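Local coordinates for protein aminodeoxyfutalosine deaminase (Deinococcus radiodurans, PDB 2IMR) that catalyses the zinc-dependent deamination of aminodeoxyfutalosine to futalosine, a step of menaquinone biosynthesis, and deaminates adenosine and several related nucleosides less well, at residues P95-T100 with L351-V356; G319-T324 with G346-L351. All coordinates share one frame; numbering follows the deposited sequence.

Contact 1: P95-T100 with L351-V356; sequences PVNAHT and LGTDSV. With ZN (zinc ion), chain B.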
loop_
_atom_site.group_PDB
_atom_site.type_symbol
_atom_site.label_atom_id
_atom_site.label_comp_id
_atom_site.label_asym_id
_atom_site.label_seq_id
_atom_site.Cartn_x
_atom_site.Cartn_y
_atom_site.Cartn_z
ATOM N N PRO A 95 -4.737 -11.953 -1.453
ATOM C CA PRO A 95 -4.700 -10.522 -1.138
ATOM C C PRO A 95 -3.780 -9.692 -2.020
ATOM O O PRO A 95 -2.815 -10.190 -2.596
ATOM C CB PRO A 95 -4.266 -10.508 0.320
ATOM C CG PRO A 95 -3.313 -11.669 0.378
ATOM C CD PRO A 95 -4.053 -12.738 -0.406
ATOM N N VAL A 96 -4.100 -8.411 -2.116
ATOM C CA VAL A 96 -3.311 -7.476 -2.897
ATOM C C VAL A 96 -2.302 -6.802 -1.974
ATOM O O VAL A 96 -2.641 -6.407 -0.856
ATOM C CB VAL A 96 -4.205 -6.375 -3.515
ATOM C CG1 VAL A 96 -3.337 -5.264 -4.106
ATOM C CG2 VAL A 96 -5.110 -6.979 -4.584
ATOM N N ASN A 97 -1.059 -6.691 -2.432
ATOM C CA ASN A 97 -0.035 -6.017 -1.649
ATOM C C ASN A 97 -0.042 -4.633 -2.261
ATOM O O ASN A 97 0.655 -4.375 -3.250
ATOM C CB ASN A 97 1.336 -6.660 -1.844
ATOM C CG ASN A 97 2.359 -6.132 -0.857
ATOM O OD1 ASN A 97 2.237 -5.007 -0.372
ATOM N ND2 ASN A 97 3.376 -6.931 -0.569
ATOM N N ALA A 98 -0.845 -3.753 -1.669
ATOM C CA ALA A 98 -1.045 -2.394 -2.162
ATOM C C ALA A 98 0.119 -1.424 -2.041
ATOM O O ALA A 98 0.055 -0.315 -2.572
ATOM C CB ALA A 98 -2.293 -1.795 -1.504
ATOM N N HIS A 99 1.167 -1.816 -1.329
ATOM C CA HIS A 99 2.327 -0.946 -1.217
ATOM C C HIS A 99 3.590 -1.681 -0.817
ATOM O O HIS A 99 3.668 -2.271 0.262
ATOM C CB HIS A 99 2.097 0.182 -0.205
ATOM C CG HIS A 99 3.227 1.168 -0.149
ATOM N ND1 HIS A 99 3.346 2.216 -1.037
ATOM C CD2 HIS A 99 4.327 1.218 0.641
ATOM C CE1 HIS A 99 4.469 2.871 -0.796
ATOM N NE2 HIS A 99 5.084 2.283 0.217
ATOM N N THR A 100 4.578 -1.635 -1.702
ATOM C CA THR A 100 5.876 -2.226 -1.432
ATOM C C THR A 100 6.900 -1.568 -2.348
ATOM O O THR A 100 6.550 -0.759 -3.217
ATOM C CB THR A 100 5.882 -3.764 -1.669
ATOM O OG1 THR A 100 7.147 -4.300 -1.256
ATOM C CG2 THR A 100 5.656 -4.090 -3.137
ATOM N N LEU A 351 -4.161 -2.711 2.367
ATOM C CA LEU A 351 -3.000 -3.217 3.083
ATOM C C LEU A 351 -1.770 -3.413 2.205
ATOM O O LEU A 351 -1.868 -3.809 1.044
ATOM C CB LEU A 351 -3.346 -4.548 3.752
ATOM C CG LEU A 351 -4.153 -4.481 5.045
ATOM C CD1 LEU A 351 -4.784 -5.837 5.330
ATOM C CD2 LEU A 351 -3.241 -4.062 6.184
ATOM N N GLY A 352 -0.610 -3.134 2.789
ATOM C CA GLY A 352 0.656 -3.304 2.095
ATOM C C GLY A 352 1.649 -3.850 3.108
ATOM O O GLY A 352 1.380 -3.825 4.306
ATOM N N THR A 353 2.791 -4.349 2.642
ATOM C CA THR A 353 3.809 -4.882 3.537
ATOM C C THR A 353 4.994 -3.927 3.571
ATOM O O THR A 353 5.854 -4.022 4.446
ATOM C CB THR A 353 4.356 -6.238 3.032
ATOM O OG1 THR A 353 4.956 -6.047 1.742
ATOM C CG2 THR A 353 3.242 -7.272 2.918
ATOM N N ASP A 354 5.019 -3.001 2.614
ATOM C CA ASP A 354 6.128 -2.063 2.465
ATOM C C ASP A 354 7.267 -2.970 1.977
ATOM O O ASP A 354 7.047 -4.159 1.761
ATOM C CB ASP A 354 6.488 -1.416 3.805
ATOM C CG ASP A 354 7.062 -0.029 3.644
ATOM O OD1 ASP A 354 7.408 0.346 2.508
ATOM O OD2 ASP A 354 7.179 0.686 4.658
ATOM N N SER A 355 8.468 -2.436 1.780
ATOM C CA SER A 355 9.580 -3.282 1.324
ATOM C C SER A 355 9.920 -4.275 2.438
ATOM O O SER A 355 9.547 -4.065 3.594
ATOM C CB SER A 355 10.812 -2.432 1.012
ATOM O OG SER A 355 11.583 -2.218 2.178
ATOM N N VAL A 356 10.633 -5.349 2.103
ATOM C CA VAL A 356 10.986 -6.343 3.115
ATOM C C VAL A 356 12.002 -5.829 4.131
ATOM O O VAL A 356 12.232 -6.462 5.165
ATOM C CB VAL A 356 11.547 -7.631 2.474
ATOM C CG1 VAL A 356 10.468 -8.308 1.646
ATOM C CG2 VAL A 356 12.759 -7.301 1.618
HETATM ZN ZN ZN B . 7.021 3.078 0.611
HETATM O O HOH W 1 -4.590 -4.556 0.126
HETATM O O HOH W 2 7.108 2.847 2.386
#
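H99 and D354 extend together from neighbouring backbones, D354 OD1 lying at the edge of the imidazole, 3.7 Å from CD2, with ring and carboxylate planes 56° apart. NE2 of H99 binds the zinc ion at 2.1 Å, beside H101 and H240, while D354 reaches the metal through a water: its OD1 accepts a very short hydrogen bond from the zinc-bound molecule. The zinc on NE2 and Q238, hydrogen-bonded to ND1, together hold the H99 ring, and the hydrogen bond between OD2 and S328 limits rotation of the D354 carboxylate. The backbone ties the histidine ligand to the aspartate, D354 N donating to H99 O at 2.8 Å. Further from the metal, the N97 amide grips T353 at two points. With CG anti to the backbone N (chi1 -170°), its OD1 accepts from T353 N at 3.1 Å, and ND2 donates to T353 OG1 at 2.9 Å, almost in the amide plane. T353 OG1 in turn donates to D354 O, which also takes a weak bond from the T100 hydroxyl. An alanine at N97 would probably leave T353 OG1 without its amide donor and the turn leading to D354 less firmly set. G352 runs close to the backbone of H99, where a CB would clash with the H99 backbone N, and A98 N donates to L351 O at 2.9 Å. The first and last strands of the barrel thus meet at the mononuclear zinc site seen in deaminases of the amidohydrolase superfamily, with the HxH motif on one and the aspartate after the other.

Contact 2: G319-T324 with G346-L351; sequences GCAVVT and GVEVAL
V322 and V349 pair as neighbours on adjacent parallel strands, 322-324 and 349-351, of the (beta/alpha)8 (TIM) barrel of the amidohydrolase fold. The tight part is the strand pairing itself: V322 N donates to E348 O, A350 N to V322 O at 2.8 Å, and T324 N to A350 O. On one face V322 CG2 meets V349 CG2 at 3.8 Å, and T324 CG2 rests against L351 CD2 at 3.7 Å; W339 of helix 339-344 covers T324, V349 and L351. V323 and A350 occupy the other face, CG2 against CB, and V323 also touches H99. Toward the N-terminal ends the strands part and water enters, bridging C320 O and E348 N where no direct bond joins the two backbones. A321 and E348 are partly exposed here, their CB atoms 4.2 Å apart. The E348 chain bends at chi2 (67°) and leads away from the 319-324 segment, its OE2 forming a salt bridge with R393 of helix 380-395. V347 is still directed toward 319-324 at this end, its CG1 anti to the backbone N (chi1 179°) and resting 3.5 Å from C320 O.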
loop_
_atom_site.group_PDB
_atom_site.type_symbol
_atom_site.label_atom_id
_atom_site.label_comp_id
_atom_site.label_asym_id
_atom_site.label_seq_id
_atom_site.Cartn_x
_atom_site.Cartn_y
_atom_site.Cartn_z
ATOM N N GLY A 319 -11.815 12.087 -0.744
ATOM C CA GLY A 319 -12.073 10.789 -1.342
ATOM C C GLY A 319 -10.794 10.003 -1.604
ATOM O O GLY A 319 -10.745 9.163 -2.505
ATOM N N CYS A 320 -9.754 10.282 -0.822
ATOM C CA CYS A 320 -8.476 9.587 -0.967
ATOM C C CYS A 320 -8.504 8.234 -0.260
ATOM O O CYS A 320 -9.109 8.092 0.803
ATOM C CB CYS A 320 -7.332 10.410 -0.359
ATOM S SG CYS A 320 -6.908 11.961 -1.185
ATOM N N ALA A 321 -7.852 7.242 -0.854
ATOM C CA ALA A 321 -7.767 5.928 -0.236
ATOM C C ALA A 321 -6.438 5.948 0.516
ATOM O O ALA A 321 -5.568 6.759 0.205
ATOM C CB ALA A 321 -7.753 4.839 -1.302
ATOM N N VAL A 322 -6.282 5.080 1.507
ATOM C CA VAL A 322 -5.034 5.029 2.260
ATOM C C VAL A 322 -4.524 3.599 2.355
ATOM O O VAL A 322 -5.310 2.651 2.394
ATOM C CB VAL A 322 -5.211 5.583 3.699
ATOM C CG1 VAL A 322 -5.634 7.043 3.645
ATOM C CG2 VAL A 322 -6.235 4.758 4.462
ATOM N N VAL A 323 -3.204 3.440 2.375
ATOM C CA VAL A 323 -2.620 2.111 2.502
ATOM C C VAL A 323 -1.844 2.050 3.809
ATOM O O VAL A 323 -1.013 2.914 4.083
ATOM C CB VAL A 323 -1.651 1.783 1.342
ATOM C CG1 VAL A 323 -1.097 0.365 1.519
ATOM C CG2 VAL A 323 -2.368 1.905 0.009
ATOM N N THR A 324 -2.127 1.043 4.629
ATOM C CA THR A 324 -1.416 0.899 5.891
ATOM C C THR A 324 -0.505 -0.329 5.781
ATOM O O THR A 324 -0.871 -1.314 5.144
ATOM C CB THR A 324 -2.411 0.759 7.080
ATOM O OG1 THR A 324 -1.691 0.607 8.312
ATOM C CG2 THR A 324 -3.326 -0.436 6.885
ATOM N N GLY A 346 -15.138 6.581 7.080
ATOM C CA GLY A 346 -15.513 6.076 5.771
ATOM C C GLY A 346 -14.422 6.109 4.719
ATOM O O GLY A 346 -14.705 6.095 3.521
ATOM N N VAL A 347 -13.174 6.146 5.165
ATOM C CA VAL A 347 -12.037 6.173 4.255
ATOM C C VAL A 347 -11.675 4.751 3.833
ATOM O O VAL A 347 -11.595 3.856 4.669
ATOM C CB VAL A 347 -10.817 6.832 4.936
ATOM C CG1 VAL A 347 -9.627 6.844 3.983
ATOM C CG2 VAL A 347 -11.175 8.248 5.369
ATOM N N GLU A 348 -11.481 4.549 2.533
ATOM C CA GLU A 348 -11.120 3.241 1.993
ATOM C C GLU A 348 -9.695 2.905 2.426
ATOM O O GLU A 348 -8.763 3.672 2.178
ATOM C CB GLU A 348 -11.205 3.264 0.464
ATOM C CG GLU A 348 -10.805 1.959 -0.221
ATOM C CD GLU A 348 -11.762 0.819 0.069
ATOM O OE1 GLU A 348 -11.854 0.396 1.242
ATOM O OE2 GLU A 348 -12.423 0.343 -0.879
ATOM N N VAL A 349 -9.532 1.754 3.068
ATOM C CA VAL A 349 -8.226 1.322 3.550
ATOM C C VAL A 349 -7.749 0.060 2.837
ATOM O O VAL A 349 -8.520 -0.875 2.623
ATOM C CB VAL A 349 -8.271 1.044 5.072
ATOM C CG1 VAL A 349 -6.894 0.617 5.575
ATOM C CG2 VAL A 349 -8.734 2.292 5.810
ATOM N N ALA A 350 -6.476 0.056 2.456
ATOM C CA ALA A 350 -5.865 -1.084 1.783
ATOM C C ALA A 350 -4.643 -1.497 2.599
ATOM O O ALA A 350 -4.146 -0.727 3.424
ATOM C CB ALA A 350 -5.446 -0.697 0.369
ATOM N N LEU A 351 -4.161 -2.711 2.367
ATOM C CA LEU A 351 -3.000 -3.217 3.083
ATOM C C LEU A 351 -1.770 -3.413 2.205
ATOM O O LEU A 351 -1.868 -3.809 1.044
ATOM C CB LEU A 351 -3.346 -4.548 3.752
ATOM C CG LEU A 351 -4.153 -4.481 5.045
ATOM C CD1 LEU A 351 -4.784 -5.837 5.330
ATOM C CD2 LEU A 351 -3.241 -4.062 6.184
HETATM O O HOH W 3 -11.596 6.938 0.836
#

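In the fold
Both contacts are buried, but contact 1 lies nearer the centre of the chain and all its touching residues are buried, whereas contact 2 runs out to a partly exposed, watered end. They share L351: strand 349-351 pairs with 322-324 in contact 2, and the chain then continues into the loop that meets 95-100 in contact 1. The join is direct, with G352 N probably hydrogen-bonded to T324 O at 3.0 Å and H99 CB packed on V323 CG1. Chemistry follows position. The strand body of contact 2 relies on regular backbone bonds and small apolar contacts; past its C-terminal end, contact 1 adds side-chain amide, hydroxyl and metal bonds to a few backbone ones.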